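Local structure of 2-oxoglutarate-dependent dioxygenase tropC (Talaromyces stipitatus, 6XJJ) at residues Phe75-Gly80 with Pro273-Glu278; Ser250-Gln255 with Glu309-Val314. The protein is an iron- and 2-oxoglutarate-dependent dioxygenase that takes part in the biosynthesis of fungal tropolones. All coordinates share one frame; numbering follows the deposited sequence.

Contact 1. Residues Phe75-Gly80 with Pro273-Glu278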
# COMPACT_ATOMS: atom_id res chain seq x y z
N PHE A 75 4.05 -10.11 -5.84
CA PHE A 75 3.35 -8.97 -6.41
C PHE A 75 2.45 -9.43 -7.55
O PHE A 75 2.71 -10.43 -8.21
CB PHE A 75 4.23 -7.88 -7.04
CG PHE A 75 5.01 -7.01 -6.08
CD1 PHE A 75 5.47 -7.46 -4.86
CD2 PHE A 75 5.09 -5.65 -6.36
CE1 PHE A 75 6.17 -6.59 -4.00
CE2 PHE A 75 5.73 -4.79 -5.52
CZ PHE A 75 6.27 -5.25 -4.33
N PHE A 76 1.38 -8.65 -7.77
CA PHE A 76 0.73 -8.55 -9.06
C PHE A 76 0.14 -7.15 -9.26
O PHE A 76 0.01 -6.36 -8.32
CB PHE A 76 -0.44 -9.51 -9.34
CG PHE A 76 -1.41 -9.74 -8.19
CD1 PHE A 76 -1.15 -9.36 -6.89
CD2 PHE A 76 -2.74 -9.97 -8.53
CE1 PHE A 76 -2.10 -9.53 -5.90
CE2 PHE A 76 -3.71 -10.08 -7.55
CZ PHE A 76 -3.39 -9.84 -6.23
N ASN A 77 -0.23 -6.87 -10.51
CA ASN A 77 -1.16 -5.81 -10.86
C ASN A 77 -2.59 -6.33 -10.85
O ASN A 77 -2.88 -7.42 -11.35
CB ASN A 77 -0.85 -5.23 -12.24
CG ASN A 77 0.31 -4.27 -12.23
OD1 ASN A 77 0.17 -3.11 -11.84
ND2 ASN A 77 1.47 -4.75 -12.65
N LEU A 78 -3.49 -5.52 -10.29
CA LEU A 78 -4.89 -5.89 -10.12
C LEU A 78 -5.76 -4.97 -10.96
O LEU A 78 -5.64 -3.74 -10.87
CB LEU A 78 -5.30 -5.78 -8.65
CG LEU A 78 -6.70 -6.27 -8.25
CD1 LEU A 78 -6.69 -6.72 -6.81
CD2 LEU A 78 -7.76 -5.20 -8.45
N VAL A 79 -6.64 -5.56 -11.77
CA VAL A 79 -7.66 -4.82 -12.50
C VAL A 79 -9.01 -5.50 -12.28
O VAL A 79 -9.10 -6.58 -11.69
CB VAL A 79 -7.35 -4.71 -14.01
CG1 VAL A 79 -6.08 -3.92 -14.24
CG2 VAL A 79 -7.27 -6.10 -14.65
N GLY A 80 -10.06 -4.85 -12.79
CA GLY A 80 -11.42 -5.34 -12.61
C GLY A 80 -12.02 -4.98 -11.27
O GLY A 80 -13.03 -5.56 -10.88
N PRO A 273 10.96 -4.87 -13.10
CA PRO A 273 10.14 -3.66 -13.02
C PRO A 273 8.68 -4.02 -12.84
O PRO A 273 8.20 -5.07 -13.27
CB PRO A 273 10.39 -2.97 -14.36
CG PRO A 273 10.68 -4.07 -15.29
CD PRO A 273 11.41 -5.12 -14.48
N VAL A 274 7.96 -3.12 -12.16
CA VAL A 274 6.52 -3.21 -12.05
C VAL A 274 5.93 -2.20 -13.04
O VAL A 274 6.01 -0.99 -12.78
CB VAL A 274 6.03 -2.94 -10.62
CG1 VAL A 274 4.51 -3.00 -10.57
CG2 VAL A 274 6.63 -3.95 -9.67
N PRO A 275 5.34 -2.64 -14.15
CA PRO A 275 4.84 -1.68 -15.13
C PRO A 275 3.62 -0.93 -14.62
O PRO A 275 2.78 -1.48 -13.91
CB PRO A 275 4.49 -2.55 -16.34
CG PRO A 275 4.14 -3.87 -15.74
CD PRO A 275 5.00 -4.03 -14.52
N VAL A 276 3.54 0.36 -14.98
CA VAL A 276 2.35 1.15 -14.72
C VAL A 276 1.26 0.68 -15.67
O VAL A 276 1.28 0.99 -16.86
CB VAL A 276 2.63 2.66 -14.88
CG1 VAL A 276 1.34 3.46 -14.77
CG2 VAL A 276 3.58 3.13 -13.83
N ILE A 277 0.30 -0.08 -15.14
CA ILE A 277 -0.82 -0.57 -15.93
C ILE A 277 -2.00 0.38 -15.78
O ILE A 277 -2.24 0.96 -14.71
CB ILE A 277 -1.21 -2.01 -15.51
CG1 ILE A 277 -0.04 -2.97 -15.73
CG2 ILE A 277 -2.45 -2.46 -16.26
CD1 ILE A 277 0.43 -3.05 -17.17
N GLU A 278 -2.76 0.53 -16.86
CA GLU A 278 -3.90 1.44 -16.89
C GLU A 278 -5.06 0.84 -16.10
O GLU A 278 -5.48 -0.29 -16.36
CB GLU A 278 -4.30 1.74 -18.33
CG GLU A 278 -5.58 2.55 -18.52
CD GLU A 278 -5.75 2.99 -19.96
OE1 GLU A 278 -4.86 2.68 -20.79
OE2 GLU A 278 -6.76 3.64 -20.28

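Contact 2. Residues Ser250-Gln255 with Glu309-Val314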
# COMPACT_ATOMS: atom_id res chain seq x y z
N SER A 250 -0.61 -4.75 0.76
CA SER A 250 -0.39 -3.36 0.38
C SER A 250 -0.98 -3.15 -1.01
O SER A 250 -0.89 -4.02 -1.87
CB SER A 250 1.09 -2.98 0.38
OG SER A 250 1.67 -3.17 1.67
N ILE A 251 -1.58 -1.98 -1.22
CA ILE A 251 -2.24 -1.64 -2.48
C ILE A 251 -1.71 -0.28 -2.91
O ILE A 251 -1.91 0.72 -2.20
CB ILE A 251 -3.77 -1.59 -2.35
CG1 ILE A 251 -4.31 -2.86 -1.71
CG2 ILE A 251 -4.37 -1.43 -3.75
CD1 ILE A 251 -5.78 -2.80 -1.37
N LEU A 252 -1.07 -0.23 -4.07
CA LEU A 252 -0.36 0.95 -4.52
C LEU A 252 -1.03 1.49 -5.78
O LEU A 252 -1.43 0.71 -6.66
CB LEU A 252 1.11 0.63 -4.82
CG LEU A 252 2.07 1.72 -5.31
CD1 LEU A 252 2.44 2.66 -4.17
CD2 LEU A 252 3.30 1.09 -5.95
N LEU A 253 -1.14 2.81 -5.87
CA LEU A 253 -1.62 3.49 -7.06
C LEU A 253 -0.47 4.29 -7.65
O LEU A 253 -0.02 5.26 -7.03
CB LEU A 253 -2.80 4.40 -6.74
CG LEU A 253 -3.32 5.29 -7.87
CD1 LEU A 253 -3.87 4.46 -9.02
CD2 LEU A 253 -4.38 6.26 -7.36
N GLN A 254 -0.00 3.90 -8.83
CA GLN A 254 1.07 4.64 -9.47
C GLN A 254 0.47 5.66 -10.43
O GLN A 254 -0.74 5.68 -10.68
CB GLN A 254 2.01 3.71 -10.23
CG GLN A 254 2.40 2.47 -9.51
CD GLN A 254 3.48 1.77 -10.25
OE1 GLN A 254 4.08 2.35 -11.15
NE2 GLN A 254 3.56 0.46 -10.08
N GLN A 255 1.34 6.49 -10.98
CA GLN A 255 0.90 7.60 -11.82
C GLN A 255 1.25 7.29 -13.27
O GLN A 255 2.36 6.86 -13.57
CB GLN A 255 1.58 8.89 -11.37
CG GLN A 255 0.83 10.15 -11.71
CD GLN A 255 1.52 11.38 -11.16
OE1 GLN A 255 2.60 11.29 -10.58
NE2 GLN A 255 0.88 12.53 -11.29
N GLU A 309 11.44 12.11 -14.02
CA GLU A 309 10.05 12.52 -14.03
C GLU A 309 9.56 12.66 -12.59
O GLU A 309 9.95 11.90 -11.71
CB GLU A 309 9.20 11.49 -14.77
CG GLU A 309 9.67 11.21 -16.19
CD GLU A 309 9.81 12.47 -17.01
OE1 GLU A 309 8.96 13.38 -16.86
OE2 GLU A 309 10.78 12.57 -17.80
N ARG A 310 8.72 13.67 -12.36
CA ARG A 310 8.08 13.80 -11.06
C ARG A 310 7.09 12.66 -10.87
O ARG A 310 6.37 12.29 -11.80
CB ARG A 310 7.39 15.15 -10.93
CG ARG A 310 6.87 15.46 -9.53
CD ARG A 310 6.24 16.85 -9.46
NE ARG A 310 7.22 17.90 -9.76
CZ ARG A 310 8.13 18.35 -8.90
NH1 ARG A 310 8.21 17.83 -7.69
NH2 ARG A 310 8.98 19.31 -9.26
N ARG A 311 7.08 12.09 -9.67
CA ARG A 311 6.33 10.87 -9.39
C ARG A 311 5.52 11.03 -8.11
O ARG A 311 6.05 11.44 -7.08
CB ARG A 311 7.26 9.65 -9.29
CG ARG A 311 6.57 8.34 -8.88
CD ARG A 311 7.56 7.16 -8.87
NE ARG A 311 7.07 6.00 -8.12
CZ ARG A 311 6.28 5.04 -8.60
NH1 ARG A 311 5.85 5.06 -9.86
NH2 ARG A 311 5.92 4.05 -7.79
N TYR A 312 4.23 10.70 -8.21
CA TYR A 312 3.33 10.56 -7.08
C TYR A 312 2.87 9.11 -7.00
O TYR A 312 2.86 8.39 -7.99
CB TYR A 312 2.12 11.48 -7.24
CG TYR A 312 2.47 12.95 -7.19
CD1 TYR A 312 3.03 13.51 -6.05
CD2 TYR A 312 2.30 13.76 -8.30
CE1 TYR A 312 3.35 14.85 -6.01
CE2 TYR A 312 2.63 15.10 -8.27
CZ TYR A 312 3.16 15.64 -7.12
OH TYR A 312 3.49 16.97 -7.09
N SER A 313 2.52 8.69 -5.79
CA SER A 313 1.88 7.40 -5.61
C SER A 313 1.12 7.42 -4.29
O SER A 313 1.41 8.22 -3.39
CB SER A 313 2.90 6.26 -5.65
OG SER A 313 3.86 6.39 -4.61
N VAL A 314 0.11 6.55 -4.20
CA VAL A 314 -0.69 6.40 -2.99
C VAL A 314 -0.58 4.95 -2.55
O VAL A 314 -0.94 4.03 -3.30
CB VAL A 314 -2.15 6.81 -3.21
CG1 VAL A 314 -2.96 6.54 -1.95
CG2 VAL A 314 -2.23 8.27 -3.59

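Contact 1. Residues Phe75-Gly80 with Pro273-Glu278
Phe75 and Val274 open an apolar seam between a β-strand and a loop that runs almost parallel beside it. CD2 of the phenylalanine ring lies 4.0 Å from CG2 of Val274, and the two side chains cross at about a right angle. Val274 holds CG1 anti to its own backbone N (chi1 178°), which spreads its methyls to two neighbours: CG2 goes to the ring, while CG1 comes within 4.1 Å of ND2 of Asn77. A β-branched residue suits a place with a partner on each branch. At the far end the packing is looser, with Val79 CG1 4.4 Å from Ile277 CG2 and also beside the backbone O of Glu278.

The second kind of contact is aliphatic packing on a flat polar group. CG1 of Ile277 sits above the face of the Asn77 side-chain amide, 3.7 Å from Asn77 CG and nearly equidistant from OD1 and ND2. The Pro275 ring adds its CD 4.1 Å from Asn77 ND2. The planar amide suits this place because its face can pack against an aliphatic group; Pro275 O also lies 3.7 Å from Asn77 OD1.

No hydrogen bond links the two segments. The nearest CA atoms, those of Asn77 and Ile277, are 7.3 Å apart, too far for strand pairing, and the prolines would interrupt a regular pattern of backbone donors.

Strand 75-79 finds its backbone partners on its two flanks, Val44 of strand 43-45 and Ile283 and Phe281 of strand 281-285. Residues 273-278 lead from strand 270-273 of the smaller sheet into strand 281-285 of the larger one, so the contact lies where the two sheets of the double-stranded β-helix are joined. Val274 also packs on Leu261 and Val263, and the Phe75 ring meets the iron ligand His302 edge-to-face.

Contact 2. Residues Ser250-Gln255 with Glu309-Val314
Leu252 brings its CD1 within 3.9 Å of Ser313 CB, a small neighbour that leaves room for the leucine branch. Its CA also makes a CH···O contact with the backbone O of Val314. Leu253 forms the antiparallel hydrogen-bonded pair with Val314: its N donates to Val314 O at 2.9 Å, and Val314 N returns a bond to Leu253 O at 3.1 Å. The branched apolar side chains of this pair both pack on Tyr181 of helix 171-204, which covers that face of the larger sheet in the double-stranded β-helix core of 2-oxoglutarate dioxygenases. Gln254 reaches the other way, toward Arg311, the predicted 2-oxoglutarate-binding residue. The bond from Arg311 NH1 to Gln254 OE1 is weak and its acceptor's place doubtful; Arg311 NH1 has a further weak bond to Thr258. At Gln255 the two backbones are farther apart, and its long side chain takes over: CG anti to N (chi1 -155°) and an extended chain carry OE1 to Tyr312 N, 2.9 Å away, with an N-H···O angle of 144°. The same amide lies alongside the tyrosine, NE2 at the ring edge 3.5 Å from Tyr312 CD2, the two planes 48° apart.

Contacts 1 and 2 have centres about 12 Å apart and both reach the same large sheet, in which strand 281-285 lies between strand 75-79 and strand 249-253. Their segments alternate along the chain, and they touch directly: Val274 CG1 packs 3.6 Å from Gln254 NE2, and Val276 CG1 lies 3.7 Å from the backbone O of Gln255. They also share the surroundings of the iron, which is bound by His243, Asp245 and His302. The side chain of Phe75 in contact 1 is about 6 Å from the ion, that of Leu252 in contact 2 about 7 Å. Ser250, at the start of 250-255, hydrogen-bonds the iron ligand Asp245.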